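Local coordinates for protein formate oxidase (Aspergillus oryzae, PDB 5ZU3) that probably oxidises formate, using a bound 8-formyl-FAD cofactor, and belongs to the GMC oxidoreductase family, at residues Thr100-His105 against Pro550-Gln555; Pro390-Asp395 against Val421-Pro426; Thr197-Thr202 against Gly351-Val356; Ala17-Ala22 against Ser209-Phe214. The protein carries 1 engineered substitution. All coordinates share one frame; numbering follows the deposited sequence.

In the fold
Interactions 1, 2 and 3 meet in one mixed sheet beside the isoalloxazine ring. Strand 353-358 (interaction 3) pairs on one side with strand 195-204 and on the other with strand 392-397 of interaction 2; strand 100-101 of interaction 1 adjoins strand 195-204. Between centres, interaction 1 lies about 11 Å from interaction 2 and about 12 Å from interaction 3, and both are nested along the chain in the loop it closes, interaction 3 closing before interaction 2 opens. Interaction 4, its centre about 18 Å from that of interaction 1, lies in the nucleotide-binding part, and its segments alternate with those of interactions 1 and 3. Interactions 1 and 4 touch the same cofactor, at its pyrimidine ring and its diphosphate.

Interaction 1. Residues Thr100-His105 against Pro550-Gln555. Engineered in segment 550-555: Lys553 (natural residue Arg). With FAY ([(2R,3S,4R,5R)-5-(6-amino-9H-purin-9-yl)-3,4-dihydroxytetrahydrofuran-2-yl]methyl (2R,3S,4S)-5-(8-formyl-7-methyl-2,4-dioxo-3,4-dihydrobenzo[g]pteridin-10(2H)-yl)-2,3,4-trihydroxypentyl dihydrogen diphosphate), chain D.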
# COMPACT_ATOMS: atom_id res chain seq x y z
N THR A 100 -1.58 5.11 -7.25
CA THR A 100 -0.61 4.60 -8.21
C THR A 100 -0.73 3.09 -8.30
O THR A 100 -0.86 2.40 -7.28
CB THR A 100 0.83 4.97 -7.85
OG1 THR A 100 0.91 6.33 -7.41
CG2 THR A 100 1.71 4.82 -9.06
N TRP A 101 -0.67 2.57 -9.52
CA TRP A 101 -0.91 1.17 -9.84
C TRP A 101 0.36 0.62 -10.50
O TRP A 101 0.62 0.91 -11.67
CB TRP A 101 -2.11 1.05 -10.76
CG TRP A 101 -2.47 -0.34 -11.19
CD1 TRP A 101 -2.02 -1.00 -12.30
CD2 TRP A 101 -3.35 -1.24 -10.51
NE1 TRP A 101 -2.57 -2.26 -12.35
CE2 TRP A 101 -3.40 -2.43 -11.27
CE3 TRP A 101 -4.10 -1.16 -9.33
CZ2 TRP A 101 -4.17 -3.53 -10.89
CZ3 TRP A 101 -4.87 -2.25 -8.96
CH2 TRP A 101 -4.90 -3.42 -9.74
N VAL A 102 1.16 -0.12 -9.73
CA VAL A 102 2.43 -0.65 -10.22
C VAL A 102 2.69 -2.02 -9.58
O VAL A 102 2.60 -2.17 -8.36
CB VAL A 102 3.58 0.33 -9.94
CG1 VAL A 102 3.59 0.73 -8.47
CG2 VAL A 102 4.92 -0.30 -10.32
N PRO A 103 2.97 -3.07 -10.38
CA PRO A 103 3.14 -4.41 -9.81
C PRO A 103 4.43 -4.65 -9.03
O PRO A 103 4.39 -5.16 -7.91
CB PRO A 103 3.06 -5.33 -11.04
CG PRO A 103 3.37 -4.43 -12.24
CD PRO A 103 3.10 -3.02 -11.84
N GLY A 104 5.58 -4.37 -9.65
CA GLY A 104 6.86 -4.74 -9.09
C GLY A 104 7.69 -5.60 -10.02
O GLY A 104 7.29 -5.95 -11.13
N HIS A 105 8.87 -5.98 -9.51
CA HIS A 105 9.91 -6.57 -10.34
C HIS A 105 9.82 -8.10 -10.36
O HIS A 105 9.60 -8.73 -9.33
CB HIS A 105 11.27 -6.13 -9.82
CG HIS A 105 12.38 -6.36 -10.78
ND1 HIS A 105 12.95 -7.60 -10.98
CD2 HIS A 105 13.03 -5.51 -11.61
CE1 HIS A 105 13.92 -7.50 -11.87
NE2 HIS A 105 13.99 -6.24 -12.28
N PRO A 550 6.93 -5.95 -2.53
CA PRO A 550 7.27 -5.53 -3.90
C PRO A 550 8.13 -4.27 -3.91
O PRO A 550 8.26 -3.56 -2.90
CB PRO A 550 5.89 -5.28 -4.54
CG PRO A 550 4.99 -6.25 -3.84
CD PRO A 550 5.54 -6.41 -2.41
N ASP A 551 8.70 -3.98 -5.09
CA ASP A 551 9.71 -2.94 -5.28
C ASP A 551 9.07 -1.58 -5.62
O ASP A 551 9.65 -0.80 -6.39
CB ASP A 551 10.67 -3.35 -6.40
CG ASP A 551 11.04 -4.84 -6.37
OD1 ASP A 551 10.26 -5.64 -6.89
OD2 ASP A 551 12.08 -5.24 -5.84
N CYS A 552 7.88 -1.31 -5.09
CA CYS A 552 7.06 -0.19 -5.53
C CYS A 552 5.83 -0.14 -4.64
O CYS A 552 5.71 -0.98 -3.74
CB CYS A 552 6.65 -0.40 -6.98
SG CYS A 552 5.83 -2.01 -7.20
N LYS A 553 4.93 0.81 -4.89
CA LYS A 553 3.63 0.82 -4.22
C LYS A 553 2.89 -0.50 -4.45
O LYS A 553 2.98 -1.11 -5.52
CB LYS A 553 2.79 1.99 -4.72
CG LYS A 553 3.50 3.33 -4.73
CD LYS A 553 2.50 4.43 -4.48
CE LYS A 553 3.05 5.81 -4.76
NZ LYS A 553 2.00 6.86 -4.69
N ILE A 554 2.11 -0.93 -3.45
CA ILE A 554 1.79 -2.35 -3.31
C ILE A 554 0.33 -2.68 -3.57
O ILE A 554 -0.04 -3.87 -3.49
CB ILE A 554 2.21 -2.87 -1.92
CG1 ILE A 554 1.42 -2.16 -0.82
CG2 ILE A 554 3.72 -2.75 -1.69
CD1 ILE A 554 1.32 -2.97 0.46
N GLN A 555 -0.52 -1.71 -3.91
CA GLN A 555 -1.93 -2.05 -4.04
C GLN A 555 -2.16 -3.06 -5.15
O GLN A 555 -3.13 -3.85 -5.08
CB GLN A 555 -2.78 -0.79 -4.27
CG GLN A 555 -3.05 -0.41 -5.72
CD GLN A 555 -4.05 0.76 -5.84
OE1 GLN A 555 -5.11 0.78 -5.23
NE2 GLN A 555 -3.68 1.76 -6.62
P FAY D . -5.60 -4.68 2.47
N1 FAY D . -0.71 1.56 -2.74
C2 FAY D . -0.56 1.79 -4.09
O2 FAY D . -0.30 0.87 -4.88
N3 FAY D . -0.76 3.07 -4.59
C4 FAY D . -0.79 4.15 -3.76
O4 FAY D . -0.49 5.26 -4.20
N5 FAY D . -0.73 4.89 -1.46
C6 FAY D . -1.33 5.75 0.68
C7 FAY D . -1.94 5.60 1.91
C8 FAY D . -2.26 4.32 2.36
O8 FAY D . -3.39 3.06 3.99
C9 FAY D . -2.22 3.26 1.45
PA FAY D . -7.13 -2.74 3.81
C1' FAY D . -1.15 0.94 -0.15
C10 FAY D . -1.15 2.60 -1.96
N10 FAY D . -1.33 2.35 -0.63
N1A FAY D . -13.35 -4.75 12.68
O1A FAY D . -6.75 -1.71 4.82
C1B FAY D . -11.33 -3.38 7.98
O1P FAY D . -6.81 -5.31 1.84
C2' FAY D . -2.47 0.18 -0.31
O2' FAY D . -3.59 1.05 -0.27
C2A FAY D . -14.03 -4.58 11.50
O2A FAY D . -7.37 -2.17 2.44
C2B FAY D . -10.83 -1.98 7.65
O2B FAY D . -11.79 -0.96 7.93
O2P FAY D . -4.45 -5.62 2.80
C3' FAY D . -2.65 -0.87 0.78
O3' FAY D . -1.49 -1.68 0.94
N3A FAY D . -13.38 -4.21 10.33
C3B FAY D . -10.51 -2.13 6.18
O3B FAY D . -11.71 -1.95 5.49
O3P FAY D . -6.00 -3.86 3.79
C4' FAY D . -3.86 -1.75 0.49
O4' FAY D . -5.02 -0.96 0.31
C4A FAY D . -12.03 -4.02 10.36
C4B FAY D . -10.15 -3.59 6.01
O4B FAY D . -10.49 -4.22 7.23
C4X FAY D . -1.00 3.91 -2.39
C5' FAY D . -4.00 -2.71 1.67
O5' FAY D . -5.04 -3.62 1.40
C5A FAY D . -11.33 -4.20 11.55
C5B FAY D . -8.69 -3.85 5.66
O5B FAY D . -8.48 -3.50 4.31
C5X FAY D . -1.09 4.66 -0.14
C6A FAY D . -11.98 -4.56 12.72
N6A FAY D . -11.32 -4.47 13.88
N7A FAY D . -10.03 -3.97 11.30
C7M FAY D . -2.07 6.83 2.78
C8A FAY D . -9.87 -3.64 10.00
C8M FAY D . -3.06 4.15 3.59
C9A FAY D . -1.59 3.41 0.22
N9A FAY D . -11.10 -3.67 9.40
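Thr100 meets Lys553 and Gln555 at the pyrimidine end of the flavin. Its hydroxyl OG1 accepts a hydrogen bond of 3.0 Å from NZ of Lys553, an engineered residue replacing the natural arginine; the same ammonium reaches O4 of FAY. The Thr100 carbonyl O takes the flavin N3-H at 2.8 Å and also Gln555 NE2, which comes from above the carbonyl plane, 66° out of it. Gln555 OE1 is held in turn by Asn97, which fixes which way the amide is turned. Trp101 follows: Gln555 CG approaches its ring obliquely, 3.8 Å from Trp101 CE3. This is the flavin-binding centre of a GMC oxidoreductase, where the N-terminal and C-terminal family regions close on the ring together: Thr100 N donates to O4, and Gln555 N, at the start of helix 555-572, donates to O2. Val102 then points its CG1, set between backbone N and carbonyl carbon (chi1 53°), at Cys552 CB, 3.6 Å away, an apolar fit of small side chains. Gly104 takes a positive phi (123°), which suits glycine, and its bare CA side faces Pro550; its N lies 3.4 Å from Cys552 SG. His105 N donates to Asp551 OD1 (3.0 Å) on the carboxylate's anti side, while its ND1 caps Ala107 N at the next helix; Asp551 OD2 forms a salt bridge with Arg425 and a hydrogen bond with Thr108.

Interaction 2. Residues Pro390-Asp395 against Val421-Pro426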
# COMPACT_ATOMS: atom_id res chain seq x y z
N PRO A 390 14.97 -2.20 -8.88
CA PRO A 390 15.18 -0.79 -8.54
C PRO A 390 15.72 -0.67 -7.12
O PRO A 390 15.57 -1.57 -6.29
CB PRO A 390 13.78 -0.18 -8.64
CG PRO A 390 12.99 -1.11 -9.46
CD PRO A 390 13.56 -2.47 -9.21
N HIS A 391 16.37 0.46 -6.85
CA HIS A 391 16.69 0.82 -5.47
C HIS A 391 15.62 1.75 -4.90
O HIS A 391 15.32 1.69 -3.71
CB HIS A 391 18.08 1.48 -5.37
CG HIS A 391 19.22 0.53 -5.47
ND1 HIS A 391 20.40 0.84 -6.13
CD2 HIS A 391 19.39 -0.73 -4.99
CE1 HIS A 391 21.24 -0.17 -6.04
NE2 HIS A 391 20.65 -1.14 -5.36
N PHE A 392 15.06 2.63 -5.72
CA PHE A 392 14.09 3.60 -5.23
C PHE A 392 12.86 3.66 -6.12
O PHE A 392 12.89 3.26 -7.29
CB PHE A 392 14.70 4.97 -5.11
CG PHE A 392 15.65 5.08 -3.97
CD1 PHE A 392 16.98 4.67 -4.11
CD2 PHE A 392 15.21 5.56 -2.74
CE1 PHE A 392 17.87 4.76 -3.04
CE2 PHE A 392 16.10 5.66 -1.66
CZ PHE A 392 17.42 5.25 -1.81
N GLU A 393 11.76 4.11 -5.51
CA GLU A 393 10.63 4.70 -6.21
C GLU A 393 10.61 6.18 -5.86
O GLU A 393 10.50 6.54 -4.67
CB GLU A 393 9.28 4.06 -5.85
CG GLU A 393 8.09 4.94 -6.27
CD GLU A 393 6.71 4.24 -6.28
OE1 GLU A 393 5.69 4.94 -6.41
OE2 GLU A 393 6.63 2.99 -6.16
N LEU A 394 10.79 7.03 -6.86
CA LEU A 394 10.78 8.48 -6.66
C LEU A 394 9.46 9.02 -7.19
O LEU A 394 9.23 9.05 -8.41
CB LEU A 394 11.98 9.12 -7.34
CG LEU A 394 13.34 8.47 -7.05
CD1 LEU A 394 14.45 9.22 -7.79
CD2 LEU A 394 13.64 8.43 -5.54
N ASP A 395 8.60 9.43 -6.28
CA ASP A 395 7.33 10.05 -6.61
C ASP A 395 7.55 11.54 -6.69
O ASP A 395 8.08 12.13 -5.75
CB ASP A 395 6.27 9.71 -5.57
CG ASP A 395 5.96 8.22 -5.53
OD1 ASP A 395 6.12 7.58 -6.60
OD2 ASP A 395 5.60 7.70 -4.44
N VAL A 421 11.11 10.21 -1.62
CA VAL A 421 12.19 9.27 -1.86
C VAL A 421 11.89 7.99 -1.07
O VAL A 421 12.03 7.94 0.16
CB VAL A 421 13.56 9.86 -1.52
CG1 VAL A 421 14.64 8.84 -1.80
CG2 VAL A 421 13.79 11.11 -2.33
N ASP A 422 11.46 6.97 -1.78
CA ASP A 422 10.91 5.74 -1.23
C ASP A 422 11.95 4.64 -1.48
O ASP A 422 12.22 4.29 -2.63
CB ASP A 422 9.59 5.45 -1.94
CG ASP A 422 8.92 4.20 -1.46
OD1 ASP A 422 9.56 3.36 -0.82
OD2 ASP A 422 7.73 4.03 -1.81
N LEU A 423 12.60 4.16 -0.41
CA LEU A 423 13.53 3.04 -0.53
C LEU A 423 12.73 1.74 -0.65
O LEU A 423 12.09 1.29 0.31
CB LEU A 423 14.48 3.01 0.67
CG LEU A 423 15.35 1.77 0.89
CD1 LEU A 423 16.38 1.55 -0.25
CD2 LEU A 423 16.04 1.83 2.26
N VAL A 424 12.71 1.15 -1.85
CA VAL A 424 11.81 0.04 -2.10
C VAL A 424 12.46 -1.30 -1.82
O VAL A 424 11.76 -2.31 -1.70
CB VAL A 424 11.25 0.07 -3.54
CG1 VAL A 424 10.30 1.25 -3.71
CG2 VAL A 424 12.37 0.15 -4.55
N ARG A 425 13.78 -1.34 -1.66
CA ARG A 425 14.49 -2.58 -1.36
C ARG A 425 15.36 -2.42 -0.12
O ARG A 425 16.58 -2.58 -0.17
CB ARG A 425 15.32 -3.01 -2.57
CG ARG A 425 14.49 -3.65 -3.67
CD ARG A 425 14.46 -5.19 -3.54
NE ARG A 425 13.79 -5.60 -2.30
CZ ARG A 425 12.47 -5.76 -2.20
NH1 ARG A 425 11.69 -5.54 -3.26
NH2 ARG A 425 11.92 -6.13 -1.05
N PRO A 426 14.76 -2.14 1.04
CA PRO A 426 15.55 -2.01 2.27
C PRO A 426 16.04 -3.37 2.74
O PRO A 426 15.50 -4.42 2.39
CB PRO A 426 14.57 -1.39 3.27
CG PRO A 426 13.22 -1.83 2.78
CD PRO A 426 13.31 -2.21 1.33
O HOH W 1 5.99 5.59 -2.81
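Phe392 and Leu394 share one face of an antiparallel strand pair with Val421 and Leu423, while Glu393 and Asp422 share the other. The backbone bonds come first. Glu393 and Asp422 form the hydrogen-bonded pair: Glu393 N reaches Asp422 O at 2.9 Å, and Asp422 N returns a bond to Glu393 O. Beyond the end of strand 421-423, Val424 N adds a longer bond of 3.3 Å to His391 O. Phe392 makes a weaker CA-H...O contact to Asp422 O, the oxygen that already accepts Glu393 N.

Apolar packing makes up the Phe392 side. The ring, its CG anti to the carbonyl carbon (chi1 -73°), slants across the neighbouring strand, so that CD2 lies 3.5 Å from Val421 CG1. Leu423 CD1 sits over one face of the ring, 4.1 Å above its plane and offset toward the rim. Leu394 runs alongside Val421, pointing the same way, with CD2 3.9 Å from Val421 CG1; branched aliphatic residues suit this face, on which helix 454-473 packs at Leu394 and Val421.

Polar groups hold the other face. Glu393, extended, brings OE1 to 2.7 Å from Asp395 OD1, and OE2 accepts from the backbone N of the engineered Lys553, whose NZ makes a long, weak ion pair with Asp395. A water donates to both Asp395 OD2 and Asp422 OD2. So close an approach suggests that Glu393 or Asp395 holds a proton, which would ease repulsion in a group that also includes Asp422.

Interaction 3. Residues Thr197-Thr202 against Gly351-Val356; sequences THCCDT and GLLELV
Leu353 turns its carbonyl O toward Cys199, whose SG approaches to 3.3 Å. The thiol gets there because SG stands between the backbone N and the carbonyl carbon (chi1 60°), a compact position that a small cysteine can occupy near the facing strand. A water lies between the same Leu353 O and Asp201 OD1.

Glu354 contributes its backbone here. Its O accepts a bond from Cys199 N, 3.4 Å long and weak here, near the interruption in strand 195-204, and a water bridges it to Cys199 O. The carboxylate leads the other way, to Arg170 and to the amide of Ile163.

Leu355 sets its methyl CD2 squarely over the imidazole of His198, in a CH-pi contact 3.7 Å from the ring centroid and only 7° off the normal. The two side chains run side by side, and His198 ND1 is bonded to Glu186, which holds the ring's orientation. Leu355 CA also points at Thr197 O.

Val356 closes the register as an antiparallel hydrogen-bonded pair with Thr197: Thr197 N reaches Val356 O at 2.9 Å, and Val356 N returns to Thr197 O at 3.1 Å. Val356 CG2 packs on Cys199 CB at 4.0 Å. Strand 353-358 thus lies between strands 195-204 and 392-397, and strand 195-204 is bordered in turn by strands 100-101 and 155-159.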
# COMPACT_ATOMS: atom_id res chain seq x y z
N THR A 197 8.74 6.86 -15.68
CA THR A 197 7.54 6.38 -16.34
C THR A 197 6.35 7.31 -16.13
O THR A 197 6.30 8.08 -15.16
CB THR A 197 7.17 4.95 -15.85
OG1 THR A 197 6.29 4.33 -16.80
CG2 THR A 197 6.54 4.97 -14.46
N HIS A 198 5.41 7.25 -17.08
CA HIS A 198 4.09 7.81 -16.87
C HIS A 198 3.24 6.75 -16.17
O HIS A 198 2.82 5.76 -16.79
CB HIS A 198 3.46 8.23 -18.20
CG HIS A 198 4.11 9.42 -18.84
ND1 HIS A 198 5.21 9.32 -19.68
CD2 HIS A 198 3.81 10.74 -18.76
CE1 HIS A 198 5.55 10.52 -20.09
NE2 HIS A 198 4.73 11.40 -19.54
N CYS A 199 2.99 6.95 -14.88
CA CYS A 199 2.38 5.92 -14.07
C CYS A 199 0.90 5.76 -14.41
O CYS A 199 0.24 6.67 -14.94
CB CYS A 199 2.52 6.24 -12.58
SG CYS A 199 1.77 7.80 -12.03
N CYS A 200 0.38 4.59 -14.08
CA CYS A 200 -1.05 4.34 -14.16
C CYS A 200 -1.65 4.50 -12.77
O CYS A 200 -0.95 4.46 -11.76
CB CYS A 200 -1.33 2.94 -14.71
SG CYS A 200 -0.99 2.76 -16.51
N ASP A 201 -2.97 4.70 -12.73
CA ASP A 201 -3.62 5.05 -11.49
C ASP A 201 -4.97 4.37 -11.39
O ASP A 201 -5.64 4.14 -12.39
CB ASP A 201 -3.76 6.57 -11.38
CG ASP A 201 -2.43 7.25 -11.14
OD1 ASP A 201 -1.92 7.13 -10.00
OD2 ASP A 201 -1.86 7.88 -12.07
N THR A 202 -5.38 4.07 -10.15
CA THR A 202 -6.76 3.66 -9.91
C THR A 202 -7.65 4.91 -9.90
O THR A 202 -8.40 5.16 -8.94
CB THR A 202 -6.90 2.86 -8.62
OG1 THR A 202 -6.24 3.54 -7.54
CG2 THR A 202 -6.30 1.45 -8.78
N GLY A 351 -4.73 12.88 -9.22
CA GLY A 351 -3.99 12.32 -8.11
C GLY A 351 -2.65 12.97 -7.86
O GLY A 351 -1.91 12.53 -6.97
N LEU A 352 -2.31 13.97 -8.68
CA LEU A 352 -1.17 14.88 -8.50
C LEU A 352 0.17 14.18 -8.61
O LEU A 352 1.19 14.74 -8.22
CB LEU A 352 -1.24 15.61 -7.15
CG LEU A 352 -2.62 16.16 -6.79
CD1 LEU A 352 -2.61 16.71 -5.38
CD2 LEU A 352 -3.05 17.21 -7.79
N LEU A 353 0.21 12.98 -9.16
CA LEU A 353 1.46 12.24 -9.33
C LEU A 353 1.40 11.62 -10.71
O LEU A 353 0.59 10.71 -10.94
CB LEU A 353 1.61 11.19 -8.23
CG LEU A 353 2.74 10.16 -8.35
CD1 LEU A 353 4.11 10.82 -8.57
CD2 LEU A 353 2.76 9.24 -7.12
N GLU A 354 2.24 12.09 -11.63
CA GLU A 354 2.13 11.70 -13.03
C GLU A 354 3.40 11.08 -13.60
O GLU A 354 3.31 10.28 -14.53
CB GLU A 354 1.75 12.91 -13.90
CG GLU A 354 0.38 13.51 -13.59
CD GLU A 354 0.20 14.85 -14.27
OE1 GLU A 354 1.25 15.41 -14.61
OE2 GLU A 354 -0.96 15.31 -14.51
N LEU A 355 4.57 11.45 -13.08
CA LEU A 355 5.82 10.78 -13.41
C LEU A 355 6.38 10.16 -12.15
O LEU A 355 6.36 10.80 -11.09
CB LEU A 355 6.85 11.74 -14.03
CG LEU A 355 6.51 12.19 -15.45
CD1 LEU A 355 7.25 13.48 -15.83
CD2 LEU A 355 6.79 11.06 -16.45
N VAL A 356 6.88 8.93 -12.27
CA VAL A 356 7.49 8.17 -11.18
C VAL A 356 8.78 7.53 -11.68
O VAL A 356 8.80 6.94 -12.76
CB VAL A 356 6.54 7.07 -10.66
CG1 VAL A 356 7.28 6.17 -9.66
CG2 VAL A 356 5.28 7.68 -10.06
O HOH W 2 1.35 9.24 -15.87
O HOH W 3 -0.14 8.54 -9.07

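Interaction 4. Residues Ala17-Ala22 against Ser209-Phe214. With FAY ([(2R,3S,4R,5R)-5-(6-amino-9H-purin-9-yl)-3,4-dihydroxytetrahydrofuran-2-yl]methyl (2R,3S,4S)-5-(8-formyl-7-methyl-2,4-dioxo-3,4-dihydrobenzo[g]pteridin-10(2H)-yl)-2,3,4-trihydroxypentyl dihydrogen diphosphate), chain D.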
# COMPACT_ATOMS: atom_id res chain seq x y z
N ALA A 17 -8.27 -6.34 -0.51
CA ALA A 17 -8.36 -7.75 -0.88
C ALA A 17 -9.71 -8.37 -0.50
O ALA A 17 -10.19 -9.27 -1.21
CB ALA A 17 -7.23 -8.55 -0.22
N GLY A 18 -10.32 -7.89 0.59
CA GLY A 18 -11.56 -8.49 1.06
C GLY A 18 -12.70 -8.33 0.09
O GLY A 18 -13.46 -9.28 -0.17
N ASN A 19 -12.89 -7.12 -0.45
CA ASN A 19 -13.94 -6.93 -1.43
C ASN A 19 -13.62 -7.68 -2.72
O ASN A 19 -14.53 -8.18 -3.38
CB ASN A 19 -14.11 -5.44 -1.73
CG ASN A 19 -14.74 -4.69 -0.58
OD1 ASN A 19 -15.30 -5.30 0.34
ND2 ASN A 19 -14.64 -3.36 -0.62
N THR A 20 -12.33 -7.80 -3.06
CA THR A 20 -11.96 -8.58 -4.23
C THR A 20 -12.40 -10.02 -4.08
O THR A 20 -13.11 -10.56 -4.95
CB THR A 20 -10.44 -8.51 -4.45
OG1 THR A 20 -10.01 -7.15 -4.65
CG2 THR A 20 -10.02 -9.38 -5.65
N VAL A 21 -12.03 -10.66 -2.96
CA VAL A 21 -12.41 -12.05 -2.72
C VAL A 21 -13.93 -12.17 -2.71
O VAL A 21 -14.51 -13.05 -3.36
CB VAL A 21 -11.79 -12.57 -1.41
CG1 VAL A 21 -12.32 -13.96 -1.08
CG2 VAL A 21 -10.27 -12.60 -1.50
N ALA A 22 -14.60 -11.25 -2.00
CA ALA A 22 -16.05 -11.30 -1.86
C ALA A 22 -16.76 -11.16 -3.20
O ALA A 22 -17.67 -11.93 -3.51
CB ALA A 22 -16.51 -10.23 -0.87
N SER A 209 -11.08 4.71 -8.19
CA SER A 209 -11.46 3.31 -8.37
C SER A 209 -11.06 2.53 -7.12
O SER A 209 -9.95 2.00 -7.03
CB SER A 209 -10.80 2.69 -9.60
OG SER A 209 -11.04 3.43 -10.78
N GLY A 210 -11.98 2.43 -6.16
CA GLY A 210 -11.77 1.63 -4.97
C GLY A 210 -12.36 0.22 -5.07
O GLY A 210 -13.19 -0.08 -5.92
N SER A 211 -11.91 -0.65 -4.16
CA SER A 211 -12.31 -2.05 -4.18
C SER A 211 -13.79 -2.26 -3.92
O SER A 211 -14.29 -3.36 -4.17
CB SER A 211 -11.48 -2.82 -3.15
OG SER A 211 -12.00 -2.68 -1.84
N PHE A 212 -14.50 -1.23 -3.46
CA PHE A 212 -15.94 -1.33 -3.27
C PHE A 212 -16.66 -1.57 -4.59
O PHE A 212 -17.79 -2.08 -4.59
CB PHE A 212 -16.46 -0.05 -2.63
CG PHE A 212 -15.85 1.20 -3.22
CD1 PHE A 212 -16.20 1.62 -4.49
CD2 PHE A 212 -14.93 1.94 -2.50
CE1 PHE A 212 -15.63 2.75 -5.04
CE2 PHE A 212 -14.38 3.08 -3.04
CZ PHE A 212 -14.73 3.48 -4.33
N LEU A 213 -16.02 -1.26 -5.71
CA LEU A 213 -16.58 -1.53 -7.02
C LEU A 213 -16.75 -3.01 -7.29
O LEU A 213 -17.36 -3.38 -8.31
CB LEU A 213 -15.67 -0.92 -8.10
CG LEU A 213 -15.58 0.59 -8.04
CD1 LEU A 213 -14.47 1.05 -8.98
CD2 LEU A 213 -16.95 1.16 -8.43
N PHE A 214 -16.15 -3.86 -6.46
CA PHE A 214 -16.30 -5.30 -6.59
C PHE A 214 -17.62 -5.81 -6.03
O PHE A 214 -18.09 -6.87 -6.46
CB PHE A 214 -15.19 -6.02 -5.84
CG PHE A 214 -14.06 -6.43 -6.68
CD1 PHE A 214 -14.13 -7.60 -7.42
CD2 PHE A 214 -12.89 -5.70 -6.70
CE1 PHE A 214 -13.06 -8.01 -8.19
CE2 PHE A 214 -11.82 -6.12 -7.46
CZ PHE A 214 -11.90 -7.27 -8.21
P FAY D . -5.60 -4.68 2.47
N1 FAY D . -0.71 1.56 -2.74
C2 FAY D . -0.56 1.79 -4.09
O2 FAY D . -0.30 0.87 -4.88
N3 FAY D . -0.76 3.07 -4.59
C4 FAY D . -0.79 4.15 -3.76
O4 FAY D . -0.49 5.26 -4.20
N5 FAY D . -0.73 4.89 -1.46
C6 FAY D . -1.33 5.75 0.68
C7 FAY D . -1.94 5.60 1.91
C8 FAY D . -2.26 4.32 2.36
O8 FAY D . -3.39 3.06 3.99
C9 FAY D . -2.22 3.26 1.45
PA FAY D . -7.13 -2.74 3.81
C1' FAY D . -1.15 0.94 -0.15
C10 FAY D . -1.15 2.60 -1.96
N10 FAY D . -1.33 2.35 -0.63
N1A FAY D . -13.35 -4.75 12.68
O1A FAY D . -6.75 -1.71 4.82
C1B FAY D . -11.33 -3.38 7.98
O1P FAY D . -6.81 -5.31 1.84
C2' FAY D . -2.47 0.18 -0.31
O2' FAY D . -3.59 1.05 -0.27
C2A FAY D . -14.03 -4.58 11.50
O2A FAY D . -7.37 -2.17 2.44
C2B FAY D . -10.83 -1.98 7.65
O2B FAY D . -11.79 -0.96 7.93
O2P FAY D . -4.45 -5.62 2.80
C3' FAY D . -2.65 -0.87 0.78
O3' FAY D . -1.49 -1.68 0.94
N3A FAY D . -13.38 -4.21 10.33
C3B FAY D . -10.51 -2.13 6.18
O3B FAY D . -11.71 -1.95 5.49
O3P FAY D . -6.00 -3.86 3.79
C4' FAY D . -3.86 -1.75 0.49
O4' FAY D . -5.02 -0.96 0.31
C4A FAY D . -12.03 -4.02 10.36
C4B FAY D . -10.15 -3.59 6.01
O4B FAY D . -10.49 -4.22 7.23
C4X FAY D . -1.00 3.91 -2.39
C5' FAY D . -4.00 -2.71 1.67
O5' FAY D . -5.04 -3.62 1.40
C5A FAY D . -11.33 -4.20 11.55
C5B FAY D . -8.69 -3.85 5.66
O5B FAY D . -8.48 -3.50 4.31
C5X FAY D . -1.09 4.66 -0.14
C6A FAY D . -11.98 -4.56 12.72
N6A FAY D . -11.32 -4.47 13.88
N7A FAY D . -10.03 -3.97 11.30
C7M FAY D . -2.07 6.83 2.78
C8A FAY D . -9.87 -3.64 10.00
C8M FAY D . -3.06 4.15 3.59
C9A FAY D . -1.59 3.41 0.22
N9A FAY D . -11.10 -3.67 9.40
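Thr20 and Asn19 face Phe214 and Ser211 on one flank of helix 16-25, the first helix of a Rossmann-type nucleotide-binding fold, where a GxGxxG-like glycine pattern leads to the diphosphate. At its start, Ala17 N donates to O1P of FAY at 3.0 Å, almost straight at 172°.

The phenyl ring of Phe214 lies flat against the helix backbone: Thr20 CA stands over its centre, 3.8 Å from the centroid and 7° off the normal, a CH-pi contact. Thr20's side chain crosses the ring obliquely, with OG1 3.5 Å from CE2 and CG2 3.8 Å from CZ of Phe214, while OG1 is bonded back to Thr16 O within the helix. A threonine suits this spot because both its branches pack and its hydroxyl is satisfied at home. Asn19 is directed toward the short 3-10 segment 211-214. Its ND2 donates to Ser211 OG, a bent bond of 3.0 Å with the oxygen lying 33° out of the amide plane. That hydroxyl has a second partner in Gly15 O, and so ties the 3-10 turn to the glycine-rich bend as well. At the base of the side chain, Phe214 CB lies 3.3 Å from Asn19 O, and Ser211 O lies in the ring plane at the edge of Phe214.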